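Local coordinates for ATP-dependent Clp protease adapter protein CLPS1, chloroplastic (Arabidopsis thaliana, PDB 7D34) that acts as a chloroplast adapter that binds ClpC chaperones and probably selects substrates, recognised by their N-terminal residue, for the plastid Clp protease, at residues R17-Q22 against N69-S74. Sequence-based numbering, arbitrary orientation.
With PHE (phenylalanine), chain D.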
loop_
_atom_site.group_PDB
_atom_site.type_symbol
_atom_site.label_atom_id
_atom_site.label_comp_id
_atom_site.label_asym_id
_atom_site.label_seq_id
_atom_site.Cartn_x
_atom_site.Cartn_y
_atom_site.Cartn_z
ATOM N N ARG A 17 -11.765 8.814 -9.669
ATOM C CA ARG A 17 -11.773 7.777 -8.640
ATOM C C ARG A 17 -12.580 6.563 -9.078
ATOM O O ARG A 17 -12.134 5.429 -8.918
ATOM C CB ARG A 17 -12.312 8.311 -7.313
ATOM C CG ARG A 17 -11.554 9.507 -6.730
ATOM C CD ARG A 17 -12.392 10.137 -5.633
ATOM N NE ARG A 17 -12.231 9.377 -4.383
ATOM C CZ ARG A 17 -11.133 9.375 -3.632
ATOM N NH1 ARG A 17 -11.089 8.633 -2.530
ATOM N NH2 ARG A 17 -10.080 10.100 -4.000
ATOM N N GLU A 18 -13.756 6.782 -9.660
ATOM C CA GLU A 18 -14.624 5.668 -10.025
ATOM C C GLU A 18 -13.999 4.855 -11.147
ATOM O O GLU A 18 -14.103 3.628 -11.155
ATOM C CB GLU A 18 -16.028 6.132 -10.454
ATOM C CG GLU A 18 -16.913 4.925 -10.788
ATOM C CD GLU A 18 -18.327 5.285 -11.224
ATOM O OE1 GLU A 18 -18.539 6.450 -11.643
ATOM O OE2 GLU A 18 -19.219 4.409 -11.116
ATOM N N TYR A 19 -13.361 5.525 -12.117
ATOM C CA TYR A 19 -12.688 4.793 -13.192
ATOM C C TYR A 19 -11.578 3.898 -12.651
ATOM O O TYR A 19 -11.449 2.740 -13.068
ATOM C CB TYR A 19 -12.089 5.746 -14.236
ATOM C CG TYR A 19 -11.430 5.023 -15.398
ATOM C CD1 TYR A 19 -12.193 4.293 -16.290
ATOM C CD2 TYR A 19 -10.045 5.043 -15.568
ATOM C CE1 TYR A 19 -11.596 3.631 -17.334
ATOM C CE2 TYR A 19 -9.451 4.391 -16.580
ATOM C CZ TYR A 19 -10.214 3.686 -17.477
ATOM O OH TYR A 19 -9.554 3.039 -18.488
ATOM N N VAL A 20 -10.737 4.435 -11.755
ATOM C CA VAL A 20 -9.685 3.633 -11.126
ATOM C C VAL A 20 -10.282 2.355 -10.548
ATOM O O VAL A 20 -9.758 1.251 -10.755
ATOM C CB VAL A 20 -8.947 4.448 -10.046
ATOM C CG1 VAL A 20 -7.941 3.577 -9.331
ATOM C CG2 VAL A 20 -8.233 5.681 -10.593
ATOM N N VAL A 21 -11.399 2.484 -9.821
ATOM C CA VAL A 21 -12.042 1.316 -9.221
ATOM C C VAL A 21 -12.503 0.337 -10.287
ATOM O O VAL A 21 -12.349 -0.882 -10.133
ATOM C CB VAL A 21 -13.218 1.770 -8.342
ATOM C CG1 VAL A 21 -13.975 0.616 -7.742
ATOM C CG2 VAL A 21 -12.650 2.574 -7.211
ATOM N N GLN A 22 -13.119 0.839 -11.363
ATOM C CA GLN A 22 -13.608 -0.061 -12.409
ATOM C C GLN A 22 -12.474 -0.836 -13.069
ATOM O O GLN A 22 -12.613 -2.032 -13.353
ATOM C CB GLN A 22 -14.418 0.713 -13.445
ATOM C CG GLN A 22 -15.674 1.321 -12.873
ATOM C CD GLN A 22 -16.347 2.327 -13.788
ATOM O OE1 GLN A 22 -15.777 2.772 -14.774
ATOM N NE2 GLN A 22 -17.590 2.668 -13.468
ATOM N N ASN A 69 -5.007 0.300 -19.545
ATOM C CA ASN A 69 -6.267 0.949 -19.218
ATOM C C ASN A 69 -6.064 2.346 -18.650
ATOM O O ASN A 69 -7.019 2.931 -18.143
ATOM C CB ASN A 69 -7.055 0.082 -18.233
ATOM C CG ASN A 69 -7.777 -1.077 -18.908
ATOM O OD1 ASN A 69 -8.859 -0.913 -19.453
ATOM N ND2 ASN A 69 -7.129 -2.233 -18.942
ATOM N N GLY A 70 -4.842 2.875 -18.691
ATOM C CA GLY A 70 -4.577 4.267 -18.376
ATOM C C GLY A 70 -4.032 4.566 -16.993
ATOM O O GLY A 70 -3.863 5.747 -16.663
ATOM N N LEU A 71 -3.701 3.552 -16.201
ATOM C CA LEU A 71 -3.201 3.767 -14.848
ATOM C C LEU A 71 -1.673 3.689 -14.804
ATOM O O LEU A 71 -1.024 3.218 -15.738
ATOM C CB LEU A 71 -3.791 2.751 -13.860
ATOM C CG LEU A 71 -5.311 2.570 -13.944
ATOM C CD1 LEU A 71 -5.807 1.663 -12.820
ATOM C CD2 LEU A 71 -6.054 3.886 -13.976
ATOM N N LEU A 72 -1.099 4.238 -13.731
ATOM C CA LEU A 72 0.340 4.177 -13.471
ATOM C C LEU A 72 0.625 2.996 -12.541
ATOM O O LEU A 72 0.073 2.938 -11.432
ATOM C CB LEU A 72 0.854 5.469 -12.842
ATOM C CG LEU A 72 0.731 6.730 -13.693
ATOM C CD1 LEU A 72 1.192 7.934 -12.923
ATOM C CD2 LEU A 72 1.577 6.567 -14.944
ATOM N N SER A 73 1.409 2.021 -13.022
ATOM C CA SER A 73 1.674 0.790 -12.286
ATOM C C SER A 73 3.131 0.358 -12.432
ATOM O O SER A 73 3.769 0.592 -13.462
ATOM C CB SER A 73 0.712 -0.315 -12.778
ATOM O OG SER A 73 0.962 -1.555 -12.145
ATOM N N SER A 74 3.654 -0.246 -11.368
ATOM C CA SER A 74 4.994 -0.819 -11.350
ATOM C C SER A 74 4.929 -2.221 -10.751
ATOM O O SER A 74 3.965 -2.579 -10.071
ATOM C CB SER A 74 5.967 0.081 -10.564
ATOM O OG SER A 74 5.435 0.367 -9.284
HETATM N N PHE D . -5.917 11.092 -7.742
HETATM C CA PHE D . -7.057 10.838 -8.673
HETATM C C PHE D . -8.084 11.972 -8.601
HETATM O O PHE D . -8.218 12.636 -7.564
HETATM C CB PHE D . -7.715 9.490 -8.345
HETATM C CG PHE D . -6.743 8.329 -8.279
HETATM C CD1 PHE D . -5.943 8.009 -9.369
HETATM C CD2 PHE D . -6.637 7.554 -7.131
HETATM C CE1 PHE D . -5.047 6.936 -9.310
HETATM C CE2 PHE D . -5.750 6.482 -7.068
HETATM C CZ PHE D . -4.956 6.173 -8.163
#
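The ring of Tyr19 meets the turn that follows helix 56-68 through its edge: the carbonyl O of Asn69 lies in the ring plane, beside the phenol corner. Tyr19 OH donates a short hydrogen bond to Asn69 O, 2.6 Å long. The hydroxyl approaches at a C=O...O angle of 137°. It sits 21° off the carbonyl plane. Tyr19 CE2 also comes to 3.2 Å from Asn69 O. The methyl Leu71 CD2 approaches the same ring obliquely, 4.3 Å from Tyr19 CE2. The ring swings out from helix 17-27 to this turn because chi1, -178°, places CG anti to the backbone N; there Gly70, at positive phi, closes a Schellman motif ending helix 56-68. Asn69 OD1 accepts from Lys26 NZ, and its ND2 donates to Gln65 O.

The next residue, Val20, has CG2 4.4 Å from Leu71 CD2 and 3.5 Å from CD1 of the bound phenylalanine, so one methyl touches both the loop and the ligand. A phenylalanine at Tyr19 would probably keep the apolar touch on Leu71 but leave Asn69 O without its phenol donor. This corner of the ClpS domain illustrates a division of labour: a single hydrogen bond from the partly exposed tyrosine ties helix to turn, while apolar contacts shape the pocket wall, Val20 lining it and Leu71 packing against Val20, consistent with N-degron recognition by ClpS proteins.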